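Local coordinates for transcription regulator AmtR (Mycobacterium smegmatis, PDB 5E57), which probably binds operator DNA as a TetR-family transcription regulator connected with nitrogen and urea metabolism, at residues Thr29-Ile34 / Ser44-Phe49; Arg84-Val89 / Ala196-Arg201. All coordinates share one frame; numbering follows the deposited sequence.

Interaction 1: residues Thr29-Ile34 / Ser44-Phe49; sequences TSTRRI and SLYHHF
The phenol ring of Tyr46 meets Thr31 at its edge, near the ring plane, where OG1 of Thr31 lies 3.0 Å from OH of Tyr46; O of Phe49 likewise lies in the plane at the ring edge. CE1 of the ring also lies 4.1 Å from CB of Thr31, so the threonine sits beside the hydroxyl corner of the ring and the two side chains cross at about a right angle. CG of Tyr46 is anti to its own carbonyl carbon (chi1 -54°), which swings the ring across to the start of the helix at Thr31. The hydrogen bond of the Thr31 hydroxyl is with NE2 of Gln42, outside the two segments, so it is steered from there.

Beside the polar pair is an apolar one. CD1 of Leu45 rests 4.0 Å from CG2 of Ile34, the two side chains again crossing nearly perpendicularly, and the same methyl lies 3.7 Å from O of Thr31. One leucine methyl therefore touches both the carbonyl of Thr31 and the side chain of Ile34, a turn further on. With its CG anti to the backbone N (chi1 -178°), Leu45 is directed toward helix 31-38.

Each segment also braces itself. Ser30 is the N-cap of helix 31-38, its OG accepting from N of Arg33 at 2.9 Å, while O of Leu45 takes two backbone donors, N of His48 and N of Phe49.

Both segments belong to the predicted helix-turn-helix of a TetR-type DNA-binding domain, and the contact joins its two short helices. Helix 52-61 packs against the pair through Ile55, which touches both Ile34 and Phe49, and helix 9-23 adds Leu20 against Thr29 and Ile13 against His48.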
loop_
_atom_site.group_PDB
_atom_site.type_symbol
_atom_site.label_atom_id
_atom_site.label_comp_id
_atom_site.label_asym_id
_atom_site.label_seq_id
_atom_site.Cartn_x
_atom_site.Cartn_y
_atom_site.Cartn_z
ATOM N N THR A 29 -17.965 -7.718 12.178
ATOM C CA THR A 29 -19.186 -8.041 11.385
ATOM C C THR A 29 -19.582 -9.514 11.626
ATOM O O THR A 29 -18.827 -10.404 11.324
ATOM C CB THR A 29 -18.967 -7.803 9.885
ATOM O OG1 THR A 29 -18.688 -6.412 9.617
ATOM C CG2 THR A 29 -20.186 -8.227 9.088
ATOM N N SER A 30 -20.771 -9.747 12.163
ATOM C CA SER A 30 -21.279 -11.071 12.447
ATOM C C SER A 30 -21.946 -11.619 11.217
ATOM O O SER A 30 -22.395 -10.850 10.315
ATOM C CB SER A 30 -22.295 -10.975 13.594
ATOM O OG SER A 30 -23.438 -10.240 13.150
ATOM N N THR A 31 -22.089 -12.959 11.183
ATOM C CA THR A 31 -22.858 -13.578 10.133
ATOM C C THR A 31 -24.323 -13.140 10.214
ATOM O O THR A 31 -25.027 -13.132 9.215
ATOM C CB THR A 31 -22.695 -15.116 10.079
ATOM O OG1 THR A 31 -22.920 -15.686 11.361
ATOM C CG2 THR A 31 -21.285 -15.443 9.625
ATOM N N ARG A 32 -24.750 -12.714 11.395
ATOM C CA ARG A 32 -26.132 -12.277 11.589
ATOM C C ARG A 32 -26.342 -10.981 10.821
ATOM O O ARG A 32 -27.364 -10.832 10.152
ATOM C CB ARG A 32 -26.438 -12.135 13.093
ATOM N N ARG A 33 -25.382 -10.051 10.944
ATOM C CA ARG A 33 -25.411 -8.749 10.230
ATOM C C ARG A 33 -25.430 -8.944 8.740
ATOM O O ARG A 33 -26.241 -8.384 8.038
ATOM C CB ARG A 33 -24.226 -7.849 10.660
ATOM N N ILE A 34 -24.549 -9.816 8.239
ATOM C CA ILE A 34 -24.510 -10.109 6.824
ATOM C C ILE A 34 -25.854 -10.637 6.323
ATOM O O ILE A 34 -26.324 -10.267 5.251
ATOM C CB ILE A 34 -23.429 -11.167 6.495
ATOM C CG1 ILE A 34 -22.038 -10.675 6.886
ATOM C CG2 ILE A 34 -23.445 -11.443 5.009
ATOM C CD1 ILE A 34 -20.959 -11.707 6.697
ATOM N N SER A 44 -29.811 -19.966 6.465
ATOM C CA SER A 44 -29.756 -20.153 5.023
ATOM C C SER A 44 -28.371 -19.773 4.518
ATOM O O SER A 44 -27.778 -20.404 3.634
ATOM C CB SER A 44 -30.823 -19.347 4.300
ATOM O OG SER A 44 -30.567 -17.952 4.444
ATOM N N LEU A 45 -27.825 -18.746 5.106
ATOM C CA LEU A 45 -26.480 -18.299 4.699
ATOM C C LEU A 45 -25.437 -19.422 4.811
ATOM O O LEU A 45 -24.601 -19.548 3.897
ATOM C CB LEU A 45 -26.081 -17.086 5.527
ATOM C CG LEU A 45 -24.765 -16.401 5.276
ATOM C CD1 LEU A 45 -24.787 -15.062 6.029
ATOM C CD2 LEU A 45 -23.636 -17.240 5.775
ATOM N N TYR A 46 -25.539 -20.286 5.837
ATOM C CA TYR A 46 -24.514 -21.299 6.035
ATOM C C TYR A 46 -24.411 -22.311 4.985
ATOM O O TYR A 46 -23.382 -23.010 4.925
ATOM C CB TYR A 46 -24.562 -22.001 7.415
ATOM C CG TYR A 46 -24.526 -21.035 8.542
ATOM C CD1 TYR A 46 -23.644 -19.983 8.530
ATOM C CD2 TYR A 46 -25.393 -21.134 9.599
ATOM C CE1 TYR A 46 -23.644 -19.069 9.556
ATOM C CE2 TYR A 46 -25.386 -20.234 10.630
ATOM C CZ TYR A 46 -24.516 -19.196 10.613
ATOM O OH TYR A 46 -24.481 -18.261 11.655
ATOM N N HIS A 47 -25.438 -22.428 4.144
ATOM C CA HIS A 47 -25.404 -23.432 3.068
ATOM C C HIS A 47 -24.761 -22.875 1.833
ATOM O O HIS A 47 -24.506 -23.620 0.903
ATOM C CB HIS A 47 -26.783 -24.033 2.788
ATOM C CG HIS A 47 -27.360 -24.715 3.988
ATOM N ND1 HIS A 47 -26.713 -25.747 4.633
ATOM C CD2 HIS A 47 -28.445 -24.420 4.732
ATOM C CE1 HIS A 47 -27.408 -26.087 5.699
ATOM N NE2 HIS A 47 -28.462 -25.299 5.781
ATOM N N HIS A 48 -24.403 -21.589 1.880
ATOM C CA HIS A 48 -23.487 -21.015 0.889
ATOM C C HIS A 48 -22.068 -20.885 1.449
ATOM O O HIS A 48 -21.089 -21.263 0.814
ATOM C CB HIS A 48 -24.040 -19.689 0.472
ATOM C CG HIS A 48 -25.390 -19.792 -0.180
ATOM N ND1 HIS A 48 -25.582 -20.396 -1.406
ATOM C CD2 HIS A 48 -26.609 -19.357 0.214
ATOM C CE1 HIS A 48 -26.858 -20.321 -1.754
ATOM N NE2 HIS A 48 -27.508 -19.695 -0.789
ATOM N N PHE A 49 -21.970 -20.392 2.666
ATOM C CA PHE A 49 -20.700 -20.228 3.337
ATOM C C PHE A 49 -20.891 -20.616 4.803
ATOM O O PHE A 49 -21.572 -19.900 5.576
ATOM C CB PHE A 49 -20.215 -18.766 3.258
ATOM C CG PHE A 49 -19.991 -18.278 1.848
ATOM C CD1 PHE A 49 -18.823 -18.611 1.165
ATOM C CD2 PHE A 49 -20.967 -17.525 1.181
ATOM C CE1 PHE A 49 -18.614 -18.182 -0.135
ATOM C CE2 PHE A 49 -20.760 -17.079 -0.122
ATOM C CZ PHE A 49 -19.565 -17.426 -0.777
#

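Interaction 2: residues Arg84-Val89 / Ala196-Arg201; sequences RLHALV and AATASR
OG1 of Thr198 and ND1 of His86 form the one hydrogen bond between these two segments, 2.7 Å long and nearly straight at 166°; either atom could be the donor. The same threonine oxygen has a weak bond to O of Leu194, one turn back in its own helix. CB of Thr198 lies in the plane of the imidazole at its edge, 3.4 Å from ND1, so the threonine meets the ring rim-on and the two side chains cross at about a right angle. His86 has its CG anti to the backbone N (chi1 -161°), which carries the ring out toward helix 191-202. The His86 side chain also touches Trp175 and Leu182 of helix 173-183.

The other branch of Thr198 does the apolar work: CG2 stands anti to the backbone N and presses to 3.7 Å from CA of Ala87. The small side chain at Ala87 lets the backbones come close, CA of Ala87 lying 5.1 Å from CA of Thr198. The short segments approach to 9.2 Å between axes and cross at -60°. This is helix-on-helix packing within the all-helical ligand-binding domain that follows the DNA-binding part in TetR-family regulators, joining helix 82-98 to helix 191-202 near the C-terminal end of the chain.

One turn on from Thr198, Arg201 extends obliquely to the N-terminal part of helix 82-98, its NH1 4.1 Å from CG of Arg84. The guanidinium thus meets the aliphatic part of the other arginine, not its charge; NE of Arg84 is 6.1 Å from NH1 of Arg201. Each charged end has its own partner: Arg201 forms a salt bridge with Glu77, whereas Arg84 donates to the carbonyl oxygens of Leu74 and Pro80.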
loop_
_atom_site.group_PDB
_atom_site.type_symbol
_atom_site.label_atom_id
_atom_site.label_comp_id
_atom_site.label_asym_id
_atom_site.label_seq_id
_atom_site.Cartn_x
_atom_site.Cartn_y
_atom_site.Cartn_z
ATOM N N ARG A 84 5.337 -7.409 -21.217
ATOM C CA ARG A 84 4.577 -8.476 -20.557
ATOM C C ARG A 84 4.165 -8.029 -19.138
ATOM O O ARG A 84 2.985 -8.137 -18.734
ATOM C CB ARG A 84 5.359 -9.788 -20.576
ATOM C CG ARG A 84 5.303 -10.448 -21.970
ATOM C CD ARG A 84 5.889 -11.842 -21.905
ATOM N NE ARG A 84 7.302 -11.773 -21.751
ATOM C CZ ARG A 84 8.078 -12.586 -21.020
ATOM N NH1 ARG A 84 7.603 -13.525 -20.246
ATOM N NH2 ARG A 84 9.375 -12.373 -21.042
ATOM N N LEU A 85 5.141 -7.483 -18.451
ATOM C CA LEU A 85 4.956 -6.877 -17.187
ATOM C C LEU A 85 3.968 -5.724 -17.284
ATOM O O LEU A 85 2.987 -5.702 -16.558
ATOM C CB LEU A 85 6.264 -6.363 -16.682
ATOM C CG LEU A 85 6.200 -5.608 -15.354
ATOM C CD1 LEU A 85 5.655 -6.521 -14.285
ATOM C CD2 LEU A 85 7.604 -5.148 -14.966
ATOM N N HIS A 86 4.181 -4.843 -18.239
ATOM C CA HIS A 86 3.202 -3.804 -18.496
ATOM C C HIS A 86 1.785 -4.295 -18.584
ATOM O O HIS A 86 0.907 -3.715 -17.953
ATOM C CB HIS A 86 3.537 -2.948 -19.700
ATOM C CG HIS A 86 2.810 -1.635 -19.700
ATOM N ND1 HIS A 86 1.655 -1.430 -20.422
ATOM C CD2 HIS A 86 3.027 -0.498 -19.014
ATOM C CE1 HIS A 86 1.204 -0.203 -20.192
ATOM N NE2 HIS A 86 2.035 0.387 -19.365
ATOM N N ALA A 87 1.545 -5.368 -19.337
ATOM C CA ALA A 87 0.227 -5.834 -19.563
ATOM C C ALA A 87 -0.316 -6.386 -18.217
ATOM O O ALA A 87 -1.487 -6.185 -17.910
ATOM C CB ALA A 87 0.198 -6.936 -20.598
ATOM N N LEU A 88 0.519 -7.084 -17.446
ATOM C CA LEU A 88 0.034 -7.590 -16.174
ATOM C C LEU A 88 -0.388 -6.416 -15.249
ATOM O O LEU A 88 -1.409 -6.495 -14.600
ATOM C CB LEU A 88 1.122 -8.426 -15.494
ATOM C CG LEU A 88 0.846 -8.957 -14.077
ATOM C CD1 LEU A 88 -0.410 -9.782 -14.012
ATOM C CD2 LEU A 88 2.062 -9.772 -13.620
ATOM N N VAL A 89 0.425 -5.369 -15.203
ATOM C CA VAL A 89 0.180 -4.230 -14.298
ATOM C C VAL A 89 -1.157 -3.584 -14.693
ATOM O O VAL A 89 -2.029 -3.333 -13.845
ATOM C CB VAL A 89 1.328 -3.215 -14.431
ATOM C CG1 VAL A 89 1.032 -1.942 -13.725
ATOM C CG2 VAL A 89 2.608 -3.767 -13.815
ATOM N N ALA A 196 0.030 1.122 -26.282
ATOM C CA ALA A 196 -0.866 0.672 -27.344
ATOM C C ALA A 196 -0.792 -0.859 -27.451
ATOM O O ALA A 196 -1.783 -1.512 -27.716
ATOM C CB ALA A 196 -0.479 1.321 -28.681
ATOM N N ALA A 197 0.413 -1.409 -27.299
ATOM C CA ALA A 197 0.592 -2.903 -27.330
ATOM C C ALA A 197 -0.270 -3.557 -26.233
ATOM O O ALA A 197 -1.010 -4.527 -26.444
ATOM C CB ALA A 197 2.059 -3.263 -27.126
ATOM N N THR A 198 -0.195 -2.994 -25.031
ATOM C CA THR A 198 -0.965 -3.550 -23.907
ATOM C C THR A 198 -2.491 -3.379 -24.186
ATOM O O THR A 198 -3.306 -4.294 -23.984
ATOM C CB THR A 198 -0.519 -2.857 -22.627
ATOM O OG1 THR A 198 0.818 -3.244 -22.295
ATOM C CG2 THR A 198 -1.450 -3.198 -21.522
ATOM N N ALA A 199 -2.897 -2.212 -24.672
ATOM C CA ALA A 199 -4.341 -1.994 -25.051
ATOM C C ALA A 199 -4.808 -3.118 -25.930
ATOM O O ALA A 199 -5.794 -3.783 -25.696
ATOM C CB ALA A 199 -4.451 -0.706 -25.798
ATOM N N SER A 200 -3.990 -3.372 -26.924
ATOM C CA SER A 200 -4.212 -4.474 -27.841
ATOM C C SER A 200 -4.310 -5.873 -27.183
ATOM O O SER A 200 -5.310 -6.609 -27.337
ATOM C CB SER A 200 -3.064 -4.443 -28.836
ATOM O OG SER A 200 -3.252 -5.437 -29.806
ATOM N N ARG A 201 -3.275 -6.225 -26.408
ATOM C CA ARG A 201 -3.236 -7.530 -25.718
ATOM C C ARG A 201 -4.454 -7.744 -24.821
ATOM O O ARG A 201 -4.975 -8.849 -24.684
ATOM C CB ARG A 201 -1.959 -7.610 -24.837
ATOM C CG ARG A 201 -0.685 -7.730 -25.634
ATOM C CD ARG A 201 0.323 -8.616 -24.934
ATOM N NE ARG A 201 -0.258 -9.953 -24.671
ATOM C CZ ARG A 201 0.456 -10.981 -24.226
ATOM N NH1 ARG A 201 1.760 -10.842 -24.024
ATOM N NH2 ARG A 201 -0.152 -12.130 -23.955
#

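From the N terminus, the chain first makes interaction 1, where 29-34 and 44-49 meet across only nine intervening residues and close a short loop within the DNA-binding region. The chain then passes through helices 52-61 and 65-75 before reaching 84-89, which meets 196-201, more than a hundred residues later, in interaction 2. The two loops run in series, neither enclosing nor crossing the other. The centres of interactions 1 and 2 are about 39 Å apart, on opposite sides of the chain's centre. The nearest atoms of interactions 1 and 2 are about 24 Å apart. One contact is thus local to the helix-turn-helix; the other ties an early helix of the larger helical body to a late one.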